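PDB 3TG9: penicillin-binding protein from Bacillus halodurans, which probably binds penicillin and related beta-lactams through an active-site serine, as a member of the serine beta-lactamase and penicillin-binding protein family. Local coordinates for residues L96-E110 with P146-L160. Numbering follows the deposited sequence.
Sequences LLTHTSGVPDYFDEE and PGHRFHYNNAGFILL
Asp105 OD1 is gripped from opposite faces of its carboxylate: Ala155 N donates to it across the contact at 3.0 Å, and Phe107 N closes an Asx turn from the other side. Asp105 OD2 accepts from Asn154 N at 3.0 Å, so this short acid ties its own loop to backbone amides at the turn leading into helix 155-168. With CG anti to the backbone N (chi1 -158°), the carboxylate stacks almost flat on the Asn153 amide, planes 8° apart. Asn153 OD1 caps the helix by accepting from Gly156 N at 2.7 Å. An amide suits Asn154, whose ND2 donates within its own plane to Phe107 O at 3.1 Å and to the anti lone pair of Glu109 OE1 at 2.8 Å.

His99, with positive phi, leaves the helical path in a Schellman motif after helix 93-98. Its flat ring suits an offset stack with Tyr152, centroids 4.4 Å apart and planes at 30°, His99 CE1 lying over one tyrosine face toward the rim. His151 N donates to His99 O at 2.9 Å, nearly straight. Leu96 CB packs against Leu160 CG at 3.6 Å, the two branched apolar chains running oppositely alongside one another, suited to this buried place.

Tyr152 OH is hydrogen-bonded to Ser55 OG and Lys58 NZ, and Asn154 OD1 to Lys58 NZ. This fits the SxxK and YxN motifs of penicillin-recognising enzymes, with Ser55 the probable nucleophile. The chemistry implies a second shell: His99 backs the tyrosine ring, while Asp105, Phe107 O and Glu109 fix the backbone and amide of Asn154, probably holding both lysine partners in position.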
loop_
_atom_site.group_PDB
_atom_site.type_symbol
_atom_site.label_atom_id
_atom_site.label_comp_id
_atom_site.label_asym_id
_atom_site.label_seq_id
_atom_site.Cartn_x
_atom_site.Cartn_y
_atom_site.Cartn_z
ATOM N N LEU B 96 13.245 28.296 10.697
ATOM C CA LEU B 96 12.774 27.037 10.137
ATOM C C LEU B 96 13.770 26.471 9.123
ATOM O O LEU B 96 14.070 25.277 9.145
ATOM C CB LEU B 96 11.400 27.237 9.495
ATOM C CG LEU B 96 10.337 27.763 10.468
ATOM C CD1 LEU B 96 9.155 28.386 9.747
ATOM C CD2 LEU B 96 9.876 26.663 11.407
ATOM N N LEU B 97 14.297 27.345 8.264
ATOM C CA LEU B 97 15.202 26.954 7.182
ATOM C C LEU B 97 16.516 26.361 7.675
ATOM O O LEU B 97 17.168 25.587 6.962
ATOM C CB LEU B 97 15.516 28.159 6.292
ATOM C CG LEU B 97 14.442 28.625 5.317
ATOM C CD1 LEU B 97 14.722 30.045 4.860
ATOM C CD2 LEU B 97 14.370 27.681 4.130
ATOM N N THR B 98 16.916 26.750 8.880
ATOM C CA THR B 98 18.194 26.326 9.430
ATOM C C THR B 98 18.033 25.400 10.629
ATOM O O THR B 98 19.019 25.016 11.251
ATOM C CB THR B 98 19.049 27.538 9.854
ATOM O OG1 THR B 98 18.312 28.334 10.791
ATOM C CG2 THR B 98 19.411 28.392 8.643
ATOM N N HIS B 99 16.795 25.042 10.951
ATOM C CA HIS B 99 16.533 24.126 12.058
ATOM C C HIS B 99 16.920 24.743 13.388
ATOM O O HIS B 99 17.485 24.066 14.247
ATOM C CB HIS B 99 17.312 22.821 11.889
ATOM C CG HIS B 99 16.889 22.009 10.703
ATOM N ND1 HIS B 99 15.689 21.336 10.649
ATOM C CD2 HIS B 99 17.521 21.753 9.533
ATOM C CE1 HIS B 99 15.594 20.703 9.499
ATOM N NE2 HIS B 99 16.691 20.941 8.799
ATOM N N THR B 100 16.621 26.023 13.565
ATOM C CA THR B 100 16.912 26.693 14.829
ATOM C C THR B 100 15.650 27.302 15.435
ATOM O O THR B 100 15.730 28.141 16.330
ATOM C CB THR B 100 17.980 27.791 14.646
ATOM O OG1 THR B 100 17.571 28.686 13.606
ATOM C CG2 THR B 100 19.328 27.176 14.275
ATOM N N SER B 101 14.489 26.860 14.951
ATOM C CA SER B 101 13.202 27.450 15.319
ATOM C C SER B 101 12.716 27.091 16.718
ATOM O O SER B 101 11.939 27.835 17.317
ATOM C CB SER B 101 12.128 27.030 14.320
ATOM O OG SER B 101 11.719 25.694 14.566
ATOM N N GLY B 102 13.147 25.939 17.218
ATOM C CA GLY B 102 12.699 25.456 18.510
ATOM C C GLY B 102 11.312 24.832 18.547
ATOM O O GLY B 102 10.884 24.360 19.597
ATOM N N VAL B 103 10.600 24.829 17.421
ATOM C CA VAL B 103 9.262 24.230 17.375
ATOM C C VAL B 103 9.286 22.758 17.789
ATOM O O VAL B 103 10.316 22.092 17.663
ATOM C CB VAL B 103 8.614 24.344 15.971
ATOM C CG1 VAL B 103 8.438 25.796 15.587
ATOM C CG2 VAL B 103 9.442 23.603 14.926
ATOM N N PRO B 104 8.153 22.246 18.298
ATOM C CA PRO B 104 8.071 20.809 18.575
ATOM C C PRO B 104 8.008 20.049 17.254
ATOM O O PRO B 104 7.507 20.583 16.264
ATOM C CB PRO B 104 6.746 20.671 19.318
ATOM C CG PRO B 104 5.917 21.811 18.826
ATOM C CD PRO B 104 6.871 22.935 18.527
ATOM N N ASP B 105 8.518 18.823 17.247
ATOM C CA ASP B 105 8.569 17.997 16.046
ATOM C C ASP B 105 7.558 16.870 16.217
ATOM O O ASP B 105 7.202 16.526 17.343
ATOM C CB ASP B 105 9.976 17.416 15.919
ATOM C CG ASP B 105 10.323 16.998 14.499
ATOM O OD1 ASP B 105 9.401 16.816 13.670
ATOM O OD2 ASP B 105 11.537 16.854 14.230
ATOM N N TYR B 106 7.082 16.291 15.119
ATOM C CA TYR B 106 6.262 15.089 15.235
ATOM C C TYR B 106 7.147 13.845 15.173
ATOM O O TYR B 106 6.706 12.736 15.466
ATOM C CB TYR B 106 5.166 15.052 14.166
ATOM C CG TYR B 106 5.655 14.824 12.748
ATOM C CD1 TYR B 106 5.602 13.561 12.168
ATOM C CD2 TYR B 106 6.154 15.872 11.988
ATOM C CE1 TYR B 106 6.037 13.342 10.868
ATOM C CE2 TYR B 106 6.593 15.663 10.685
ATOM C CZ TYR B 106 6.534 14.398 10.134
ATOM O OH TYR B 106 6.973 14.193 8.846
ATOM N N PHE B 107 8.410 14.052 14.808
ATOM C CA PHE B 107 9.382 12.969 14.679
ATOM C C PHE B 107 10.784 13.508 14.947
ATOM O O PHE B 107 11.496 13.934 14.027
ATOM C CB PHE B 107 9.302 12.325 13.280
ATOM C CG PHE B 107 10.142 11.080 13.130
ATOM C CD1 PHE B 107 9.896 9.964 13.910
ATOM C CD2 PHE B 107 11.170 11.021 12.198
ATOM C CE1 PHE B 107 10.669 8.818 13.778
ATOM C CE2 PHE B 107 11.945 9.876 12.062
ATOM C CZ PHE B 107 11.691 8.776 12.854
ATOM N N ASP B 108 11.168 13.509 16.218
ATOM C CA ASP B 108 12.479 14.000 16.633
ATOM C C ASP B 108 13.520 12.913 16.419
ATOM O O ASP B 108 13.620 11.969 17.205
ATOM C CB ASP B 108 12.439 14.408 18.103
ATOM C CG ASP B 108 13.702 15.102 18.550
ATOM O OD1 ASP B 108 13.617 15.885 19.514
ATOM O OD2 ASP B 108 14.772 14.873 17.948
ATOM N N GLU B 109 14.297 13.061 15.352
ATOM C CA GLU B 109 15.233 12.030 14.916
ATOM C C GLU B 109 16.419 11.864 15.861
ATOM O O GLU B 109 17.196 10.916 15.738
ATOM C CB GLU B 109 15.709 12.324 13.487
ATOM C CG GLU B 109 14.552 12.455 12.489
ATOM C CD GLU B 109 15.005 12.463 11.032
ATOM O OE1 GLU B 109 14.331 13.111 10.198
ATOM O OE2 GLU B 109 16.037 11.824 10.724
ATOM N N GLU B 110 16.547 12.787 16.807
ATOM C CA GLU B 110 17.603 12.731 17.810
ATOM C C GLU B 110 17.274 11.727 18.918
ATOM O O GLU B 110 18.165 11.261 19.631
ATOM C CB GLU B 110 17.839 14.127 18.400
ATOM C CG GLU B 110 18.575 14.143 19.736
ATOM C CD GLU B 110 18.823 15.555 20.249
ATOM O OE1 GLU B 110 19.059 16.457 19.412
ATOM O OE2 GLU B 110 18.780 15.754 21.486
ATOM N N PRO B 146 13.379 30.422 19.886
ATOM C CA PRO B 146 13.737 30.533 18.469
ATOM C C PRO B 146 15.121 31.143 18.291
ATOM O O PRO B 146 15.337 32.298 18.650
ATOM C CB PRO B 146 12.664 31.474 17.916
ATOM C CG PRO B 146 11.478 31.219 18.772
ATOM C CD PRO B 146 12.024 30.933 20.157
ATOM N N GLY B 147 16.048 30.360 17.751
ATOM C CA GLY B 147 17.389 30.841 17.483
ATOM C C GLY B 147 18.423 30.277 18.431
ATOM O O GLY B 147 19.621 30.370 18.173
ATOM N N HIS B 148 17.966 29.678 19.524
ATOM C CA HIS B 148 18.878 29.232 20.577
ATOM C C HIS B 148 19.930 28.225 20.099
ATOM O O HIS B 148 21.127 28.442 20.289
ATOM C CB HIS B 148 18.112 28.684 21.787
ATOM C CG HIS B 148 18.977 28.437 22.988
ATOM N ND1 HIS B 148 19.232 27.171 23.478
ATOM C CD2 HIS B 148 19.657 29.292 23.789
ATOM C CE1 HIS B 148 20.025 27.259 24.531
ATOM N NE2 HIS B 148 20.297 28.534 24.743
ATOM N N ARG B 149 19.495 27.125 19.488
ATOM C CA ARG B 149 20.447 26.107 19.051
ATOM C C ARG B 149 20.011 25.362 17.795
ATOM O O ARG B 149 18.881 25.506 17.341
ATOM C CB ARG B 149 20.711 25.111 20.176
ATOM C CG ARG B 149 19.563 24.161 20.449
ATOM C CD ARG B 149 19.840 23.330 21.691
ATOM N NE ARG B 149 19.410 21.943 21.534
ATOM C CZ ARG B 149 18.184 21.500 21.803
ATOM N NH1 ARG B 149 17.257 22.340 22.242
ATOM N NH2 ARG B 149 17.883 20.217 21.632
ATOM N N PHE B 150 20.923 24.569 17.240
ATOM C CA PHE B 150 20.609 23.737 16.083
ATOM C C PHE B 150 19.972 22.411 16.499
ATOM O O PHE B 150 20.524 21.671 17.312
ATOM C CB PHE B 150 21.852 23.479 15.220
ATOM C CG PHE B 150 21.575 22.625 14.003
ATOM C CD1 PHE B 150 21.256 23.210 12.788
ATOM C CD2 PHE B 150 21.612 21.234 14.087
ATOM C CE1 PHE B 150 20.985 22.426 11.669
ATOM C CE2 PHE B 150 21.350 20.447 12.979
ATOM C CZ PHE B 150 21.035 21.044 11.765
ATOM N N HIS B 151 18.813 22.112 15.927
ATOM C CA HIS B 151 18.148 20.846 16.192
ATOM C C HIS B 151 17.324 20.393 14.990
ATOM O O HIS B 151 16.275 20.972 14.689
ATOM C CB HIS B 151 17.252 20.966 17.420
ATOM C CG HIS B 151 16.805 19.647 17.967
ATOM N ND1 HIS B 151 15.688 18.989 17.507
ATOM C CD2 HIS B 151 17.337 18.857 18.932
ATOM C CE1 HIS B 151 15.543 17.855 18.166
ATOM N NE2 HIS B 151 16.531 17.750 19.038
ATOM N N TYR B 152 17.800 19.356 14.304
ATOM C CA TYR B 152 17.118 18.872 13.101
ATOM C C TYR B 152 15.640 18.593 13.364
ATOM O O TYR B 152 15.291 17.819 14.251
ATOM C CB TYR B 152 17.804 17.625 12.533
ATOM C CG TYR B 152 17.369 17.303 11.121
ATOM C CD1 TYR B 152 17.964 17.930 10.036
ATOM C CD2 TYR B 152 16.348 16.383 10.872
ATOM C CE1 TYR B 152 17.568 17.643 8.731
ATOM C CE2 TYR B 152 15.942 16.089 9.573
ATOM C CZ TYR B 152 16.560 16.724 8.505
ATOM O OH TYR B 152 16.175 16.447 7.208
ATOM N N ASN B 153 14.784 19.229 12.576
ATOM C CA ASN B 153 13.359 19.260 12.849
ATOM C C ASN B 153 12.519 19.102 11.576
ATOM O O ASN B 153 12.593 19.928 10.663
ATOM C CB ASN B 153 13.019 20.579 13.546
ATOM C CG ASN B 153 11.610 20.611 14.088
ATOM O OD1 ASN B 153 10.649 20.446 13.350
ATOM N ND2 ASN B 153 11.484 20.842 15.391
ATOM N N ASN B 154 11.705 18.051 11.533
ATOM C CA ASN B 154 10.885 17.763 10.365
ATOM C C ASN B 154 9.629 18.626 10.287
ATOM O O ASN B 154 9.283 19.153 9.220
ATOM C CB ASN B 154 10.531 16.282 10.344
ATOM C CG ASN B 154 11.738 15.412 10.096
ATOM O OD1 ASN B 154 12.341 15.468 9.026
ATOM N ND2 ASN B 154 12.102 14.604 11.079
ATOM N N ALA B 155 8.957 18.780 11.425
ATOM C CA ALA B 155 7.772 19.627 11.495
ATOM C C ALA B 155 8.110 21.034 11.011
ATOM O O ALA B 155 7.295 21.701 10.377
ATOM C CB ALA B 155 7.216 19.656 12.919
ATOM N N GLY B 156 9.328 21.477 11.296
ATOM C CA GLY B 156 9.773 22.783 10.850
ATOM C C GLY B 156 9.714 22.942 9.344
ATOM O O GLY B 156 9.491 24.041 8.832
ATOM N N PHE B 157 9.920 21.851 8.616
ATOM C CA PHE B 157 9.831 21.929 7.160
ATOM C C PHE B 157 8.417 21.710 6.647
ATOM O O PHE B 157 8.092 22.118 5.531
ATOM C CB PHE B 157 10.865 21.030 6.471
ATOM C CG PHE B 157 12.156 21.743 6.183
ATOM C CD1 PHE B 157 12.977 22.160 7.223
ATOM C CD2 PHE B 157 12.527 22.038 4.882
ATOM C CE1 PHE B 157 14.164 22.840 6.969
ATOM C CE2 PHE B 157 13.709 22.725 4.616
ATOM C CZ PHE B 157 14.530 23.123 5.664
ATOM N N ILE B 158 7.574 21.084 7.466
ATOM C CA ILE B 158 6.136 21.089 7.199
ATOM C C ILE B 158 5.628 22.528 7.260
ATOM O O ILE B 158 4.928 22.987 6.357
ATOM C CB ILE B 158 5.337 20.251 8.223
ATOM C CG1 ILE B 158 5.673 18.768 8.089
ATOM C CG2 ILE B 158 3.846 20.487 8.027
ATOM C CD1 ILE B 158 5.235 18.177 6.764
ATOM N N LEU B 159 5.987 23.234 8.335
ATOM C CA LEU B 159 5.579 24.629 8.508
ATOM C C LEU B 159 6.002 25.498 7.323
ATOM O O LEU B 159 5.233 26.338 6.854
ATOM C CB LEU B 159 6.116 25.198 9.826
ATOM C CG LEU B 159 5.555 24.544 11.098
ATOM C CD1 LEU B 159 6.297 24.995 12.351
ATOM C CD2 LEU B 159 4.060 24.801 11.224
ATOM N N LEU B 160 7.226 25.300 6.839
ATOM C CA LEU B 160 7.676 26.008 5.647
ATOM C C LEU B 160 6.787 25.673 4.435
ATOM O O LEU B 160 6.454 26.543 3.634
ATOM C CB LEU B 160 9.147 25.699 5.356
ATOM C CG LEU B 160 10.227 26.373 6.224
ATOM C CD1 LEU B 160 11.607 25.826 5.891
ATOM C CD2 LEU B 160 10.216 27.894 6.076
HETATM O O HOH W 1 13.342 23.002 10.974
#